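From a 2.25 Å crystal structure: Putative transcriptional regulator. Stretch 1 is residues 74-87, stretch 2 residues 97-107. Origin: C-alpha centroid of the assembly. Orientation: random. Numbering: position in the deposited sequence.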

# COMPACT_ATOMS: atom_id res chain seq x y z
N GLY A 74 -11.23 1.11 17.71
CA GLY A 74 -11.56 2.49 18.02
C GLY A 74 -11.38 3.37 16.79
O GLY A 74 -12.19 4.26 16.51
N TYR A 75 -10.32 3.11 16.03
CA TYR A 75 -10.06 3.90 14.84
C TYR A 75 -11.16 3.73 13.80
O TYR A 75 -11.67 4.71 13.27
CB TYR A 75 -8.72 3.51 14.21
CG TYR A 75 -8.35 4.40 13.05
CD1 TYR A 75 -7.85 5.69 13.27
CD2 TYR A 75 -8.55 3.98 11.74
CE1 TYR A 75 -7.58 6.54 12.20
CE2 TYR A 75 -8.28 4.83 10.67
CZ TYR A 75 -7.80 6.10 10.90
OH TYR A 75 -7.56 6.93 9.83
N PHE A 76 -11.54 2.48 13.52
CA PHE A 76 -12.59 2.22 12.54
C PHE A 76 -13.86 3.01 12.87
O PHE A 76 -14.45 3.66 12.00
CB PHE A 76 -12.88 0.72 12.47
CG PHE A 76 -13.99 0.36 11.52
CD1 PHE A 76 -15.33 0.49 11.90
CD2 PHE A 76 -13.70 -0.08 10.23
CE1 PHE A 76 -16.36 0.19 11.00
CE2 PHE A 76 -14.72 -0.39 9.33
CZ PHE A 76 -16.06 -0.26 9.72
N HIS A 77 -14.27 2.97 14.13
CA HIS A 77 -15.47 3.69 14.54
C HIS A 77 -15.32 5.21 14.60
O HIS A 77 -16.30 5.94 14.51
CB HIS A 77 -15.95 3.13 15.88
CG HIS A 77 -16.48 1.74 15.77
ND1 HIS A 77 -17.74 1.46 15.29
CD2 HIS A 77 -15.88 0.54 15.97
CE1 HIS A 77 -17.89 0.15 15.20
NE2 HIS A 77 -16.78 -0.43 15.61
N ALA A 78 -14.09 5.69 14.73
CA ALA A 78 -13.85 7.13 14.77
C ALA A 78 -13.95 7.79 13.39
O ALA A 78 -14.34 8.94 13.27
CB ALA A 78 -12.48 7.41 15.37
N VAL A 79 -13.59 7.05 12.34
CA VAL A 79 -13.63 7.59 10.98
C VAL A 79 -14.80 7.08 10.14
O VAL A 79 -15.00 7.53 9.01
CB VAL A 79 -12.31 7.28 10.22
CG1 VAL A 79 -11.13 7.89 10.96
CG2 VAL A 79 -12.12 5.78 10.08
N GLU A 80 -15.57 6.16 10.70
CA GLU A 80 -16.70 5.57 9.99
C GLU A 80 -17.65 6.54 9.31
O GLU A 80 -17.90 6.42 8.11
CB GLU A 80 -17.50 4.66 10.93
CG GLU A 80 -18.69 4.00 10.27
CD GLU A 80 -19.31 2.89 11.11
OE1 GLU A 80 -19.20 2.95 12.35
OE2 GLU A 80 -19.91 1.96 10.53
N ASP A 81 -18.19 7.50 10.05
CA ASP A 81 -19.12 8.47 9.48
C ASP A 81 -18.48 9.31 8.39
O ASP A 81 -19.05 9.52 7.32
CB ASP A 81 -19.67 9.39 10.57
CG ASP A 81 -20.63 8.68 11.51
OD1 ASP A 81 -21.22 9.36 12.38
OD2 ASP A 81 -20.78 7.44 11.40
N THR A 82 -17.28 9.79 8.68
CA THR A 82 -16.54 10.62 7.74
C THR A 82 -16.18 9.88 6.45
O THR A 82 -16.13 10.49 5.38
CB THR A 82 -15.24 11.12 8.40
OG1 THR A 82 -15.55 11.74 9.65
CG2 THR A 82 -14.54 12.13 7.50
N LEU A 83 -15.93 8.57 6.54
CA LEU A 83 -15.55 7.80 5.36
C LEU A 83 -16.69 7.02 4.72
O LEU A 83 -16.47 6.25 3.78
CB LEU A 83 -14.40 6.84 5.69
CG LEU A 83 -13.10 7.47 6.19
CD1 LEU A 83 -12.04 6.38 6.36
CD2 LEU A 83 -12.62 8.53 5.20
N ALA A 84 -17.91 7.21 5.21
CA ALA A 84 -19.07 6.53 4.66
C ALA A 84 -19.26 6.90 3.18
O ALA A 84 -18.91 8.01 2.76
CB ALA A 84 -20.33 6.89 5.46
N PHE A 85 -19.84 5.98 2.41
CA PHE A 85 -20.06 6.21 0.98
C PHE A 85 -21.37 6.87 0.60
O PHE A 85 -22.45 6.37 0.93
CB PHE A 85 -19.95 4.90 0.19
CG PHE A 85 -18.55 4.41 0.00
CD1 PHE A 85 -17.90 3.69 1.00
CD2 PHE A 85 -17.85 4.73 -1.16
CE1 PHE A 85 -16.57 3.30 0.85
CE2 PHE A 85 -16.53 4.33 -1.32
CZ PHE A 85 -15.89 3.62 -0.30
N PRO A 86 -21.29 8.01 -0.09
CA PRO A 86 -22.54 8.67 -0.49
C PRO A 86 -23.13 7.72 -1.52
O PRO A 86 -22.39 7.05 -2.24
CB PRO A 86 -22.05 9.96 -1.14
CG PRO A 86 -20.73 10.21 -0.50
CD PRO A 86 -20.12 8.84 -0.44
N ASP A 87 -24.45 7.64 -1.60
CA ASP A 87 -25.08 6.76 -2.57
C ASP A 87 -26.21 7.56 -3.21
O ASP A 87 -27.38 7.31 -2.96
CB ASP A 87 -25.62 5.50 -1.87
CG ASP A 87 -25.85 4.35 -2.83
OD1 ASP A 87 -26.28 3.27 -2.38
OD2 ASP A 87 -25.60 4.52 -4.04
N ALA A 97 -16.20 12.29 -3.88
CA ALA A 97 -16.50 12.79 -2.54
C ALA A 97 -15.90 11.92 -1.45
O ALA A 97 -15.35 12.43 -0.48
CB ALA A 97 -18.01 12.91 -2.35
N GLN A 98 -15.99 10.60 -1.61
CA GLN A 98 -15.45 9.69 -0.60
C GLN A 98 -13.92 9.68 -0.60
O GLN A 98 -13.31 9.71 0.46
CB GLN A 98 -15.99 8.27 -0.83
CG GLN A 98 -15.89 7.32 0.37
CD GLN A 98 -14.47 6.88 0.66
OE1 GLN A 98 -13.62 6.86 -0.23
NE2 GLN A 98 -14.21 6.48 1.91
N LEU A 99 -13.31 9.65 -1.78
CA LEU A 99 -11.85 9.65 -1.87
C LEU A 99 -11.27 10.95 -1.29
O LEU A 99 -10.17 10.94 -0.73
CB LEU A 99 -11.36 9.50 -3.32
CG LEU A 99 -10.96 8.15 -3.94
CD1 LEU A 99 -10.23 7.29 -2.91
CD2 LEU A 99 -12.17 7.43 -4.46
N ARG A 100 -11.99 12.05 -1.44
CA ARG A 100 -11.51 13.33 -0.91
C ARG A 100 -11.59 13.37 0.61
O ARG A 100 -10.69 13.88 1.28
CB ARG A 100 -12.29 14.50 -1.52
CG ARG A 100 -11.78 14.87 -2.91
CD ARG A 100 -12.74 15.77 -3.68
NE ARG A 100 -12.21 15.99 -5.03
CZ ARG A 100 -12.92 16.38 -6.08
NH1 ARG A 100 -14.22 16.62 -5.96
NH2 ARG A 100 -12.32 16.53 -7.25
N ALA A 101 -12.67 12.82 1.17
CA ALA A 101 -12.80 12.77 2.63
C ALA A 101 -11.69 11.84 3.15
O ALA A 101 -11.07 12.10 4.18
CB ALA A 101 -14.18 12.25 3.01
N PHE A 102 -11.43 10.77 2.41
CA PHE A 102 -10.40 9.80 2.77
C PHE A 102 -9.03 10.48 2.76
O PHE A 102 -8.24 10.33 3.69
CB PHE A 102 -10.39 8.64 1.77
CG PHE A 102 -9.32 7.63 2.02
CD1 PHE A 102 -9.36 6.81 3.15
CD2 PHE A 102 -8.27 7.46 1.12
CE1 PHE A 102 -8.38 5.84 3.37
CE2 PHE A 102 -7.28 6.50 1.33
CZ PHE A 102 -7.34 5.69 2.46
N THR A 103 -8.76 11.23 1.70
CA THR A 103 -7.50 11.94 1.56
C THR A 103 -7.32 12.96 2.67
O THR A 103 -6.23 13.12 3.21
CB THR A 103 -7.42 12.64 0.18
OG1 THR A 103 -7.28 11.64 -0.84
CG2 THR A 103 -6.23 13.59 0.12
N HIS A 104 -8.40 13.66 3.02
CA HIS A 104 -8.33 14.64 4.09
C HIS A 104 -7.92 13.94 5.38
O HIS A 104 -7.01 14.38 6.08
CB HIS A 104 -9.69 15.32 4.29
CG HIS A 104 -9.72 16.26 5.45
ND1 HIS A 104 -9.23 17.55 5.38
CD2 HIS A 104 -10.16 16.09 6.72
CE1 HIS A 104 -9.36 18.13 6.56
NE2 HIS A 104 -9.92 17.27 7.39
N VAL A 105 -8.60 12.84 5.70
CA VAL A 105 -8.29 12.08 6.90
C VAL A 105 -6.84 11.61 6.92
O VAL A 105 -6.13 11.77 7.91
CB VAL A 105 -9.19 10.82 7.03
CG1 VAL A 105 -8.63 9.88 8.11
CG2 VAL A 105 -10.61 11.24 7.38
N MET A 106 -6.38 11.05 5.80
CA MET A 106 -5.02 10.52 5.71
C MET A 106 -3.87 11.52 5.65
O MET A 106 -2.74 11.18 6.02
CB MET A 106 -4.93 9.57 4.52
CG MET A 106 -5.92 8.39 4.58
SD MET A 106 -5.72 7.39 6.08
CE MET A 106 -4.26 6.48 5.67
N THR A 107 -4.13 12.75 5.20
CA THR A 107 -3.06 13.75 5.07
C THR A 107 -3.17 14.97 5.99
O THR A 107 -2.15 15.60 6.30
CB THR A 107 -2.97 14.29 3.63
OG1 THR A 107 -4.20 14.94 3.28
CG2 THR A 107 -2.70 13.17 2.63

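Two helices pack here with their N-to-C directions 142° apart, closer to antiparallel than to parallel, and their axes come no nearer than 9.8 Å. The first is kinked: the N atoms of Asp81 and Thr82 make no bond to the preceding turn, and the chain then leaves as a loop that keeps following the second helix. The spacing narrows along the pair, from 8.1 Å between the CA atoms of Val79 and Val105 to 6.0 Å between those of Phe85 and Gln98.

The side-chain packing is reciprocal. Leu83 fits as a knob among Gln98, Ala101, Phe102 and Val105, its CD2 lying 3.5 Å from Phe102 CA, close enough to touch the backbone of the opposing helix. Val105 returns the fit among Tyr75, Val79, Thr82 and Leu83; its CG2 is 4.0 Å from Leu83 CD2, and its CG1 lies 3.6 Å from Tyr75 OH. Ala101 points toward the first stretch, and its CB lies 3.5 Å from Thr82 O, so the backbone itself supplies part of the surface. Farther along, Pro86 CG meets Ala97 CB at 4.3 Å, extending the apolar contact into the loop.

One hydrogen bond crosses the contact, from Gln98 NE2 to Leu83 O, at 2.9 Å and a nearly straight 169°. It gives a partner to a carbonyl that accepts no backbone hydrogen bond within its own stretch, while Gln98 OE1 is satisfied elsewhere in the structure. Both polar atoms of this buried amide therefore have a hydrogen-bond partner.

The same side chain also serves aromatic chemistry. Gln98 CG sits over one face of the Phe85 ring, 3.6 Å from the centroid of the Phe85 ring and 16° off its normal, a CH-pi contact. Gln98 therefore joins polar anchoring to close packing: its amide holds the backbone while its aliphatic stem covers the ring.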